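Local coordinates for protein 4-methyl-5(B-hydroxyethyl)-thiazole monophosphate biosynthesis enzyme (PDB 3OT1) that is of unknown function but is a DJ-1/PfpI family protein, possibly involved in thiazole monophosphate biosynthesis, at residues Ile174-Gly179 and Ser201-Ala206; Thr113-Phe118 and Met129-Asn134; Leu75-Gly80 and Ala95-Phe100; Arg146-Tyr151 and Pro163-Glu168. All blocks are in the same frame, centred on the assembly; numbering follows the deposited sequence.

In the fold
Followed from the N terminus, the four contacts close one after another; none nests in or crosses another. Interaction 3 comes first, folding helix 91-102 back onto strand 74-77 in the middle of the sheet. Interaction 2 then closes the short loop that returns from helix 113-119, and it touches interaction 3 where Phe-118 packs on Leu-77 and Val-117 on Ile-97. Interaction 4 spans the hairpin at the sheet edge, joining strand 149-152 to the start of helix 166-178; it meets interaction 2 where Thr-130 and Met-129 lie against Cys-150. Interaction 1 fixes the C-terminal tail to the other end of that helix and touches interaction 4 through Tyr-151.

Interaction 1: Ile174-Gly179 and Ser201-Ala206; sequences IALLAG and SGFIDA
Leu-176 meets the Phe-203 ring at its edge: CG of the leucine lies near the ring plane, 3.9 Å from Phe-203 CE2, and the two side chains cross at about a right angle. The phenylalanine extends toward the helix, its CG standing anti to the backbone N (chi1 178°). Ala-175 CB approaches the same ring obliquely, 4.2 Å from Phe-203 CD2. The helix concerned is 166-178, and the partner segment is the tail that follows helix 194-201, so the contact ties the C terminus to the outside of the alpha/beta sandwich of the DJ-1 superfamily. The aliphatic contacts centre on Ile-204. It lays CG1 4.0 Å from Ala-175 CB, while its CD1 methyl touches both the carbonyl O of Ala-175, at 3.8 Å, and CD2 of Leu-176, at 4.0 Å. A small residue suits position 175, since its lone methyl lets the isoleucine branch reach the helix backbone; the same CB also packs on Ala-183 of helix 180-187. No hydrogen bond crosses between the segments. Ala-175 O is nonetheless satisfied within its own segment, accepting a 2.9 Å bond from Gly-179 N, and Gly-179 turns the chain with a positive phi (103°) that glycine adopts readily.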
loop_
_atom_site.group_PDB
_atom_site.type_symbol
_atom_site.label_atom_id
_atom_site.label_comp_id
_atom_site.label_asym_id
_atom_site.label_seq_id
_atom_site.Cartn_x
_atom_site.Cartn_y
_atom_site.Cartn_z
ATOM N N ILE A 174 5.870 14.328 -3.133
ATOM C CA ILE A 174 6.571 14.532 -4.398
ATOM C C ILE A 174 6.334 15.932 -4.939
ATOM O O ILE A 174 7.280 16.605 -5.383
ATOM C CB ILE A 174 6.177 13.476 -5.442
ATOM C CG1 ILE A 174 6.614 12.077 -5.004
ATOM C CG2 ILE A 174 6.800 13.793 -6.809
ATOM C CD1 ILE A 174 5.831 10.953 -5.710
ATOM N N ALA A 175 5.080 16.371 -4.926
ATOM C CA ALA A 175 4.753 17.704 -5.429
ATOM C C ALA A 175 5.554 18.776 -4.672
ATOM O O ALA A 175 6.100 19.701 -5.305
ATOM C CB ALA A 175 3.270 17.961 -5.353
ATOM N N LEU A 176 5.643 18.654 -3.350
ATOM C CA LEU A 176 6.376 19.627 -2.532
ATOM C C LEU A 176 7.865 19.589 -2.789
ATOM O O LEU A 176 8.524 20.628 -2.842
ATOM C CB LEU A 176 6.103 19.381 -1.044
ATOM C CG LEU A 176 4.699 19.745 -0.585
ATOM C CD1 LEU A 176 4.395 19.141 0.754
ATOM C CD2 LEU A 176 4.495 21.261 -0.544
ATOM N N LEU A 177 8.418 18.392 -2.914
ATOM C CA LEU A 177 9.880 18.227 -3.009
ATOM C C LEU A 177 10.414 18.449 -4.423
ATOM O O LEU A 177 11.541 18.896 -4.594
ATOM C CB LEU A 177 10.293 16.846 -2.525
ATOM C CG LEU A 177 10.142 16.612 -1.021
ATOM C CD1 LEU A 177 10.288 15.149 -0.680
ATOM C CD2 LEU A 177 11.136 17.469 -0.255
ATOM N N ALA A 178 9.635 18.113 -5.436
ATOM C CA ALA A 178 10.125 18.030 -6.812
ATOM C C ALA A 178 9.206 18.673 -7.825
ATOM O O ALA A 178 9.549 18.685 -8.998
ATOM C CB ALA A 178 10.392 16.586 -7.212
ATOM N N GLY A 179 8.068 19.197 -7.395
ATOM C CA GLY A 179 7.164 19.924 -8.266
ATOM C C GLY A 179 5.960 19.103 -8.673
ATOM O O GLY A 179 6.014 17.876 -8.753
ATOM N N SER A 201 -3.350 17.511 -8.750
ATOM C CA SER A 201 -2.976 18.498 -9.757
ATOM C C SER A 201 -3.178 19.916 -9.240
ATOM O O SER A 201 -2.447 20.831 -9.621
ATOM C CB SER A 201 -3.740 18.242 -11.053
ATOM O OG SER A 201 -3.274 17.031 -11.617
ATOM N N GLY A 202 -4.127 20.102 -8.326
ATOM C CA GLY A 202 -4.363 21.417 -7.743
ATOM C C GLY A 202 -3.642 21.703 -6.441
ATOM O O GLY A 202 -3.777 22.790 -5.879
ATOM N N PHE A 203 -2.859 20.738 -5.958
ATOM C CA PHE A 203 -2.315 20.798 -4.596
ATOM C C PHE A 203 -1.374 21.977 -4.382
ATOM O O PHE A 203 -1.486 22.687 -3.392
ATOM C CB PHE A 203 -1.604 19.492 -4.243
ATOM C CG PHE A 203 -0.983 19.501 -2.876
ATOM C CD1 PHE A 203 -1.757 19.557 -1.732
ATOM C CD2 PHE A 203 0.381 19.494 -2.736
ATOM C CE1 PHE A 203 -1.158 19.581 -0.490
ATOM C CE2 PHE A 203 0.959 19.520 -1.499
ATOM C CZ PHE A 203 0.191 19.564 -0.395
ATOM N N ILE A 204 -0.422 22.175 -5.288
ATOM C CA ILE A 204 0.529 23.269 -5.110
ATOM C C ILE A 204 -0.161 24.633 -5.307
ATOM O O ILE A 204 0.128 25.587 -4.577
ATOM C CB ILE A 204 1.753 23.125 -6.033
ATOM C CG1 ILE A 204 2.534 21.850 -5.665
ATOM C CG2 ILE A 204 2.649 24.372 -5.933
ATOM C CD1 ILE A 204 3.068 21.771 -4.246
ATOM N N ASP A 205 -1.064 24.722 -6.285
ATOM C CA ASP A 205 -1.823 25.959 -6.503
ATOM C C ASP A 205 -2.587 26.364 -5.252
ATOM O O ASP A 205 -2.697 27.564 -4.946
ATOM C CB ASP A 205 -2.786 25.800 -7.681
ATOM C CG ASP A 205 -2.080 25.847 -9.040
ATOM O OD1 ASP A 205 -0.900 26.263 -9.107
ATOM O OD2 ASP A 205 -2.710 25.459 -10.048
ATOM N N ALA A 206 -3.095 25.379 -4.516
ATOM C CA ALA A 206 -3.824 25.635 -3.273
ATOM C C ALA A 206 -2.942 26.182 -2.139
ATOM O O ALA A 206 -3.472 26.573 -1.098
ATOM C CB ALA A 206 -4.546 24.373 -2.816
#

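Interaction 2: Thr113-Phe118 and Met129-Asn134; sequences TPALVF and MTCHPN
Pro-114 and Cys-131 lie at the centre of a buried, apolar contact between the first turns of helix 113-119 and the extended loop that leads back toward the sheet. In the DJ-1/PfpI fold this helix follows the sharp turn after strand 106-110, the nucleophile elbow, where relatives carry a reactive cysteine; Cys-111 probably holds that position here, and its backbone is hydrogen-bonded to His-132 in the loop. Proline suits the first turn of a helix, where its missing N-H costs no backbone bond, and its compact ring turns CB and CG to the loop. Both atoms lie 3.4 Å from the carbonyl O of Thr-130, and Pro-114 CB is 4.0 Å from Cys-131 CB. Thr-130 itself turns its side chain from the helix, its OG1 bonded to Ser-145 O. Cys-131 SG sits between the backbone N and the carbonyl carbon (chi1 63°), 4.2 Å from Ala-115 CB, where a small side chain fits. Met-129, a selenomethionine in this crystal, reaches to the next turn of the helix. Its long chain, bent at chi3, lets SE touch both the proline and the aromatic ring: SE lies 4.1 Å from Pro-114 CB and, near the ring plane at the edge of Phe-118, 4.2 Å from Phe-118 CD2.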
loop_
_atom_site.group_PDB
_atom_site.type_symbol
_atom_site.label_atom_id
_atom_site.label_comp_id
_atom_site.label_asym_id
_atom_site.label_seq_id
_atom_site.Cartn_x
_atom_site.Cartn_y
_atom_site.Cartn_z
ATOM N N THR A 113 0.588 8.779 13.865
ATOM C CA THR A 113 1.833 9.407 14.257
ATOM C C THR A 113 1.721 10.874 14.666
ATOM O O THR A 113 2.312 11.252 15.652
ATOM C CB THR A 113 2.895 9.121 13.185
ATOM O OG1 THR A 113 3.152 7.713 13.230
ATOM C CG2 THR A 113 4.158 9.895 13.424
ATOM N N PRO A 114 0.969 11.704 13.929
ATOM C CA PRO A 114 0.891 13.114 14.390
ATOM C C PRO A 114 0.283 13.210 15.794
ATOM O O PRO A 114 0.649 14.118 16.544
ATOM C CB PRO A 114 0.015 13.787 13.328
ATOM C CG PRO A 114 0.275 12.958 12.067
ATOM C CD PRO A 114 0.354 11.540 12.610
ATOM N N ALA A 115 -0.648 12.324 16.137
ATOM C CA ALA A 115 -1.272 12.309 17.471
ATOM C C ALA A 115 -0.348 11.721 18.535
ATOM O O ALA A 115 -0.077 12.356 19.564
ATOM C CB ALA A 115 -2.583 11.547 17.413
ATOM N N LEU A 116 0.122 10.495 18.313
ATOM C CA LEU A 116 0.854 9.763 19.333
ATOM C C LEU A 116 2.321 10.139 19.441
ATOM O O LEU A 116 2.942 9.856 20.480
ATOM C CB LEU A 116 0.707 8.257 19.139
ATOM C CG LEU A 116 -0.720 7.728 19.237
ATOM C CD1 LEU A 116 -0.721 6.202 19.113
ATOM C CD2 LEU A 116 -1.406 8.177 20.525
ATOM N N VAL A 117 2.869 10.793 18.407
ATOM C CA VAL A 117 4.239 11.283 18.447
ATOM C C VAL A 117 4.258 12.812 18.608
ATOM O O VAL A 117 4.750 13.310 19.623
ATOM C CB VAL A 117 5.077 10.831 17.243
ATOM C CG1 VAL A 117 6.519 11.344 17.421
ATOM C CG2 VAL A 117 5.020 9.306 17.102
ATOM N N PHE A 118 3.736 13.556 17.642
ATOM C CA PHE A 118 3.927 15.008 17.689
ATOM C C PHE A 118 3.187 15.654 18.868
ATOM O O PHE A 118 3.779 16.408 19.647
ATOM C CB PHE A 118 3.484 15.701 16.404
ATOM C CG PHE A 118 4.172 15.240 15.136
ATOM C CD1 PHE A 118 5.401 14.579 15.130
ATOM C CD2 PHE A 118 3.560 15.518 13.914
ATOM C CE1 PHE A 118 5.971 14.193 13.925
ATOM C CE2 PHE A 118 4.145 15.149 12.741
ATOM C CZ PHE A 118 5.334 14.494 12.735
HETATM N N MSE A 129 -2.335 20.492 11.704
HETATM C CA MSE A 129 -2.104 19.119 11.302
HETATM C C MSE A 129 -3.370 18.322 11.341
HETATM O O MSE A 129 -4.307 18.635 12.070
HETATM C CB MSE A 129 -1.038 18.452 12.173
HETATM C CG MSE A 129 -1.406 18.358 13.646
HETATM SE SE MSE A 129 0.007 17.619 14.737
HETATM C CE MSE A 129 1.229 19.090 14.721
ATOM N N THR A 130 -3.347 17.249 10.551
ATOM C CA THR A 130 -4.368 16.219 10.619
ATOM C C THR A 130 -3.727 14.928 11.121
ATOM O O THR A 130 -2.520 14.857 11.390
ATOM C CB THR A 130 -5.088 16.013 9.269
ATOM O OG1 THR A 130 -6.297 15.294 9.478
ATOM C CG2 THR A 130 -4.264 15.286 8.238
ATOM N N CYS A 131 -4.564 13.915 11.308
ATOM C CA CYS A 131 -4.139 12.594 11.768
ATOM C C CYS A 131 -5.282 11.639 11.514
ATOM O O CYS A 131 -6.300 12.025 10.946
ATOM C CB CYS A 131 -3.759 12.620 13.257
ATOM S SG CYS A 131 -5.066 13.025 14.408
ATOM N N HIS A 132 -5.134 10.401 11.963
ATOM C CA HIS A 132 -6.245 9.463 11.821
ATOM C C HIS A 132 -7.463 9.972 12.584
ATOM O O HIS A 132 -7.319 10.440 13.702
ATOM C CB HIS A 132 -5.838 8.107 12.359
ATOM C CG HIS A 132 -6.779 7.035 11.975
ATOM N ND1 HIS A 132 -7.984 6.838 12.609
ATOM C CD2 HIS A 132 -6.703 6.131 10.977
ATOM C CE1 HIS A 132 -8.608 5.844 12.003
ATOM N NE2 HIS A 132 -7.844 5.380 11.031
ATOM N N PRO A 133 -8.664 9.875 12.001
ATOM C CA PRO A 133 -9.853 10.381 12.680
ATOM C C PRO A 133 -10.063 9.821 14.069
ATOM O O PRO A 133 -10.625 10.505 14.923
ATOM C CB PRO A 133 -10.980 9.972 11.732
ATOM C CG PRO A 133 -10.364 10.017 10.408
ATOM C CD PRO A 133 -8.976 9.481 10.616
ATOM N N ASN A 134 -9.636 8.581 14.309
ATOM C CA ASN A 134 -9.834 7.989 15.625
ATOM C C ASN A 134 -8.924 8.619 16.678
ATOM O O ASN A 134 -9.083 8.343 17.876
ATOM C CB ASN A 134 -9.741 6.442 15.585
ATOM C CG ASN A 134 -10.930 5.798 14.884
ATOM O OD1 ASN A 134 -11.992 6.402 14.701
ATOM N ND2 ASN A 134 -10.728 4.569 14.425
#

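Interaction 3: Leu75-Gly80 and Ala95-Phe100; sequences LALPGG and ALIDAF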
loop_
_atom_site.group_PDB
_atom_site.type_symbol
_atom_site.label_atom_id
_atom_site.label_comp_id
_atom_site.label_asym_id
_atom_site.label_seq_id
_atom_site.Cartn_x
_atom_site.Cartn_y
_atom_site.Cartn_z
ATOM N N LEU A 75 11.946 13.589 5.831
ATOM C CA LEU A 75 11.641 12.517 6.769
ATOM C C LEU A 75 10.165 12.172 6.600
ATOM O O LEU A 75 9.331 13.063 6.662
ATOM C CB LEU A 75 11.912 13.015 8.200
ATOM C CG LEU A 75 11.629 12.042 9.334
ATOM C CD1 LEU A 75 12.534 10.806 9.295
ATOM C CD2 LEU A 75 11.725 12.750 10.672
ATOM N N ALA A 76 9.844 10.888 6.397
ATOM C CA ALA A 76 8.466 10.440 6.244
ATOM C C ALA A 76 8.162 9.349 7.264
ATOM O O ALA A 76 8.833 8.302 7.281
ATOM C CB ALA A 76 8.216 9.921 4.851
ATOM N N LEU A 77 7.180 9.616 8.116
ATOM C CA LEU A 77 6.856 8.752 9.234
ATOM C C LEU A 77 5.535 8.032 8.985
ATOM O O LEU A 77 4.470 8.649 8.961
ATOM C CB LEU A 77 6.732 9.575 10.515
ATOM C CG LEU A 77 7.959 10.413 10.910
ATOM C CD1 LEU A 77 7.643 11.163 12.208
ATOM C CD2 LEU A 77 9.177 9.552 11.103
ATOM N N PRO A 78 5.591 6.695 8.812
ATOM C CA PRO A 78 4.362 5.910 8.749
ATOM C C PRO A 78 3.588 5.950 10.064
ATOM O O PRO A 78 4.148 6.307 11.104
ATOM C CB PRO A 78 4.872 4.491 8.455
ATOM C CG PRO A 78 6.263 4.696 7.852
ATOM C CD PRO A 78 6.802 5.875 8.605
ATOM N N GLY A 79 2.341 5.526 9.998
ATOM C CA GLY A 79 1.502 5.374 11.175
ATOM C C GLY A 79 1.428 3.941 11.642
ATOM O O GLY A 79 2.419 3.211 11.625
ATOM N N GLY A 80 0.241 3.535 12.061
ATOM C CA GLY A 80 0.037 2.329 12.861
ATOM C C GLY A 80 0.156 2.685 14.322
ATOM O O GLY A 80 1.028 3.465 14.686
ATOM N N ALA A 95 14.774 12.775 18.293
ATOM C CA ALA A 95 15.894 13.625 17.923
ATOM C C ALA A 95 15.942 13.893 16.419
ATOM O O ALA A 95 16.311 14.995 16.014
ATOM C CB ALA A 95 17.221 12.999 18.424
ATOM N N LEU A 96 15.618 12.895 15.586
ATOM C CA LEU A 96 15.615 13.108 14.149
ATOM C C LEU A 96 14.536 14.096 13.761
ATOM O O LEU A 96 14.732 14.875 12.853
ATOM C CB LEU A 96 15.415 11.794 13.395
ATOM C CG LEU A 96 16.675 10.966 13.296
ATOM C CD1 LEU A 96 16.325 9.558 12.895
ATOM C CD2 LEU A 96 17.689 11.545 12.300
ATOM N N ILE A 97 13.374 14.040 14.410
ATOM C CA ILE A 97 12.347 15.039 14.111
ATOM C C ILE A 97 12.911 16.448 14.356
ATOM O O ILE A 97 12.756 17.341 13.521
ATOM C CB ILE A 97 11.067 14.816 14.923
ATOM C CG1 ILE A 97 10.388 13.494 14.516
ATOM C CG2 ILE A 97 10.125 16.012 14.784
ATOM C CD1 ILE A 97 9.322 13.061 15.496
ATOM N N ASP A 98 13.571 16.637 15.492
ATOM C CA ASP A 98 14.186 17.920 15.813
ATOM C C ASP A 98 15.235 18.305 14.754
ATOM O O ASP A 98 15.283 19.434 14.296
ATOM C CB ASP A 98 14.879 17.864 17.165
ATOM C CG ASP A 98 13.949 17.591 18.344
ATOM O OD1 ASP A 98 12.743 17.777 18.228
ATOM O OD2 ASP A 98 14.482 17.168 19.401
ATOM N N ALA A 99 16.067 17.342 14.384
ATOM C CA ALA A 99 17.168 17.626 13.454
ATOM C C ALA A 99 16.648 18.029 12.081
ATOM O O ALA A 99 17.123 19.009 11.506
ATOM C CB ALA A 99 18.123 16.444 13.352
ATOM N N PHE A 100 15.695 17.288 11.525
ATOM C CA PHE A 100 15.136 17.612 10.221
ATOM C C PHE A 100 14.447 18.966 10.251
ATOM O O PHE A 100 14.640 19.794 9.374
ATOM C CB PHE A 100 14.139 16.543 9.750
ATOM C CG PHE A 100 14.779 15.379 9.039
ATOM C CD1 PHE A 100 14.853 15.332 7.650
ATOM C CD2 PHE A 100 15.263 14.306 9.738
ATOM C CE1 PHE A 100 15.416 14.272 6.985
ATOM C CE2 PHE A 100 15.809 13.200 9.084
ATOM C CZ PHE A 100 15.885 13.193 7.697
#
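Strand 75-77, which carries Leu-75 and Leu-77, and helix 95-100, which carries Ile-97 and Phe-100, run in roughly opposed directions, their axes 10.2 Å apart at closest approach and 141° apart in direction. The contact rests on Leu-75 and Phe-100. The leucine sets its CB squarely over the face of the ring, 3.6 Å from the centroid and 5° from the ring normal, a CH-pi contact in which the methylene stands almost on the ring axis. The side chains cross at about a right angle, and the ring reaches back as far as the strand backbone: Phe-100 CE1 is 3.7 Å from Leu-75 N. In the plane of the same ring, at its edge, sits the carbonyl O of Leu-96. CG of Leu-75 stands anti to its backbone N (chi1 179°), and both methyls stay against the ring, CD1 near Phe-100 CE2 and CD2 near Phe-100 CD2. Leu-75 CD2 also lies 4.1 Å from Ile-97 CG1. Nearly one turn of the helix before the phenylalanine, Ile-97 also extends CD1 to 4.2 Å from CD1 of Leu-77. Leucine and isoleucine suit this interior because their branched ends interdigitate between strand and helix, while the aromatic ring offers a broad face to Leu-75 CB. Strand 74-77 pairs with 11-16 and with 106-110, and the chain travels from it through helices 81-88 and 91-102 to strand 106-110, a beta-alpha-beta crossover. Ile-97 and Leu-77 both continue onto Phe-118 of helix 113-119, whereas Leu-75 leans on Leu-13 and Pro-15 of strand 11-16.

Interaction 4: Arg146-Tyr151 and Pro163-Glu168; sequences RQRVCY and PGTALE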
loop_
_atom_site.group_PDB
_atom_site.type_symbol
_atom_site.label_atom_id
_atom_site.label_comp_id
_atom_site.label_asym_id
_atom_site.label_seq_id
_atom_site.Cartn_x
_atom_site.Cartn_y
_atom_site.Cartn_z
ATOM N N ARG A 146 -9.102 18.715 9.104
ATOM C CA ARG A 146 -9.796 17.520 8.631
ATOM C C ARG A 146 -9.547 17.268 7.154
ATOM O O ARG A 146 -10.229 16.452 6.539
ATOM C CB ARG A 146 -11.300 17.613 8.907
ATOM C CG ARG A 146 -11.613 17.606 10.392
ATOM C CD ARG A 146 -13.080 17.872 10.699
ATOM N NE ARG A 146 -13.335 17.737 12.132
ATOM C CZ ARG A 146 -13.040 18.657 13.044
ATOM N NH1 ARG A 146 -13.311 18.427 14.321
ATOM N NH2 ARG A 146 -12.484 19.810 12.695
ATOM N N GLN A 147 -8.567 17.954 6.584
ATOM C CA GLN A 147 -8.150 17.631 5.226
ATOM C C GLN A 147 -7.563 16.233 5.186
ATOM O O GLN A 147 -6.902 15.796 6.132
ATOM C CB GLN A 147 -7.069 18.578 4.749
ATOM C CG GLN A 147 -7.465 20.021 4.628
ATOM C CD GLN A 147 -6.243 20.875 4.699
ATOM O OE1 GLN A 147 -5.721 21.157 5.778
ATOM N NE2 GLN A 147 -5.735 21.234 3.552
ATOM N N ARG A 148 -7.787 15.545 4.078
ATOM C CA ARG A 148 -7.152 14.249 3.860
ATOM C C ARG A 148 -5.633 14.377 3.867
ATOM O O ARG A 148 -4.959 13.484 4.402
ATOM C CB ARG A 148 -7.635 13.624 2.544
ATOM C CG ARG A 148 -9.110 13.244 2.560
ATOM C CD ARG A 148 -9.599 12.766 1.223
ATOM N NE ARG A 148 -9.031 11.486 0.853
ATOM C CZ ARG A 148 -9.458 10.303 1.292
ATOM N NH1 ARG A 148 -10.487 10.210 2.122
ATOM N NH2 ARG A 148 -8.854 9.217 0.860
ATOM N N VAL A 149 -5.106 15.459 3.287
ATOM C CA VAL A 149 -3.690 15.812 3.309
ATOM C C VAL A 149 -3.591 17.295 3.699
ATOM O O VAL A 149 -4.203 18.135 3.067
ATOM C CB VAL A 149 -3.040 15.586 1.930
ATOM C CG1 VAL A 149 -1.572 15.982 1.931
ATOM C CG2 VAL A 149 -3.186 14.130 1.465
ATOM N N CYS A 150 -2.852 17.561 4.765
ATOM C CA CYS A 150 -2.675 18.898 5.305
ATOM C C CYS A 150 -1.206 19.330 5.234
ATOM O O CYS A 150 -0.331 18.677 5.828
ATOM C CB CYS A 150 -3.137 18.925 6.757
ATOM S SG CYS A 150 -2.820 20.501 7.616
ATOM N N TYR A 151 -0.911 20.418 4.531
ATOM C CA TYR A 151 0.410 21.011 4.506
ATOM C C TYR A 151 0.410 22.305 5.308
ATOM O O TYR A 151 -0.445 23.162 5.106
ATOM C CB TYR A 151 0.862 21.280 3.071
ATOM C CG TYR A 151 2.263 21.858 3.023
ATOM C CD1 TYR A 151 3.320 21.196 3.638
ATOM C CD2 TYR A 151 2.545 23.053 2.377
ATOM C CE1 TYR A 151 4.610 21.689 3.626
ATOM C CE2 TYR A 151 3.860 23.545 2.336
ATOM C CZ TYR A 151 4.874 22.850 2.973
ATOM O OH TYR A 151 6.167 23.306 3.002
ATOM N N PRO A 163 -4.669 4.764 5.903
ATOM C CA PRO A 163 -4.308 3.913 4.787
ATOM C C PRO A 163 -4.859 4.439 3.456
ATOM O O PRO A 163 -4.163 4.434 2.446
ATOM C CB PRO A 163 -4.910 2.554 5.186
ATOM C CG PRO A 163 -4.848 2.549 6.669
ATOM C CD PRO A 163 -5.178 3.972 7.048
ATOM N N GLY A 164 -6.113 4.870 3.467
ATOM C CA GLY A 164 -6.786 5.334 2.271
ATOM C C GLY A 164 -6.387 6.708 1.790
ATOM O O GLY A 164 -6.831 7.125 0.717
ATOM N N THR A 165 -5.546 7.418 2.553
ATOM C CA THR A 165 -4.965 8.687 2.106
ATOM C C THR A 165 -3.474 8.584 1.817
ATOM O O THR A 165 -2.853 9.585 1.467
ATOM C CB THR A 165 -5.218 9.839 3.128
ATOM O OG1 THR A 165 -4.444 9.602 4.302
ATOM C CG2 THR A 165 -6.709 9.997 3.462
ATOM N N ALA A 166 -2.884 7.401 1.941
ATOM C CA ALA A 166 -1.448 7.275 1.876
ATOM C C ALA A 166 -0.894 7.616 0.483
ATOM O O ALA A 166 0.162 8.216 0.370
ATOM C CB ALA A 166 -0.983 5.896 2.342
ATOM N N LEU A 167 -1.585 7.174 -0.571
ATOM C CA LEU A 167 -1.155 7.505 -1.914
ATOM C C LEU A 167 -1.219 9.026 -2.158
ATOM O O LEU A 167 -0.285 9.637 -2.686
ATOM C CB LEU A 167 -2.011 6.729 -2.885
ATOM C CG LEU A 167 -1.666 6.834 -4.347
ATOM C CD1 LEU A 167 -0.189 6.663 -4.570
ATOM C CD2 LEU A 167 -2.476 5.804 -5.147
ATOM N N GLU A 168 -2.329 9.647 -1.753
ATOM C CA GLU A 168 -2.482 11.094 -1.857
ATOM C C GLU A 168 -1.364 11.810 -1.111
ATOM O O GLU A 168 -0.804 12.784 -1.607
ATOM C CB GLU A 168 -3.832 11.515 -1.268
ATOM C CG GLU A 168 -5.018 11.064 -2.081
ATOM C CD GLU A 168 -6.267 10.974 -1.232
ATOM O OE1 GLU A 168 -6.850 12.021 -0.934
ATOM O OE2 GLU A 168 -6.653 9.857 -0.835
#
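Arg-148 grips Glu-168 side-on in a two-pronged salt bridge. NE donates to OE1 at 2.9 Å and NH2 donates to OE2, also at 2.9 Å, with N-H...O angles of 164° and 166°. Each carboxylate oxygen uses its syn lone pair, and the two flat groups are nearly coplanar, 5° apart. The arginine chain is bent at chi3, the torsion that places NE. Gly-164 O also lies 2.9 Å from Arg-148 NH2, at the edge of the guanidinium, but the angle is too poor for a hydrogen bond. Over the centre of one guanidinium face lies the methyl CG2 of Thr-165, 3.5 Å from Arg-148 CZ; threonine suits the place by offering this methyl to the flat cation while its hydroxyl is held by Ser-160 OG and by the backbone N of Gly-162. Ser-160 OG also bonds to the carbonyl O of Arg-148. NH1 and NH2 also donate to the backbone of a neighbouring subunit, and OE2 of the glutamate has a second partner in Gln-196 NE2. Beside the stem of the glutamate, Val-149 CG2 packs 3.8 Å from Glu-168 CB, an apolar support for a charged side chain. The carboxylate sits in the first turn of helix 166-178, where the helix dipole would probably favour its negative charge. Gly-164 adds backbone hydrogen bonds to the neighbouring subunit. The arrangement joins the antiparallel edge strand 149-152 of the DJ-1/PfpI alpha/beta sandwich to the helix that follows its hairpin, at the interface of the two-chain assembly.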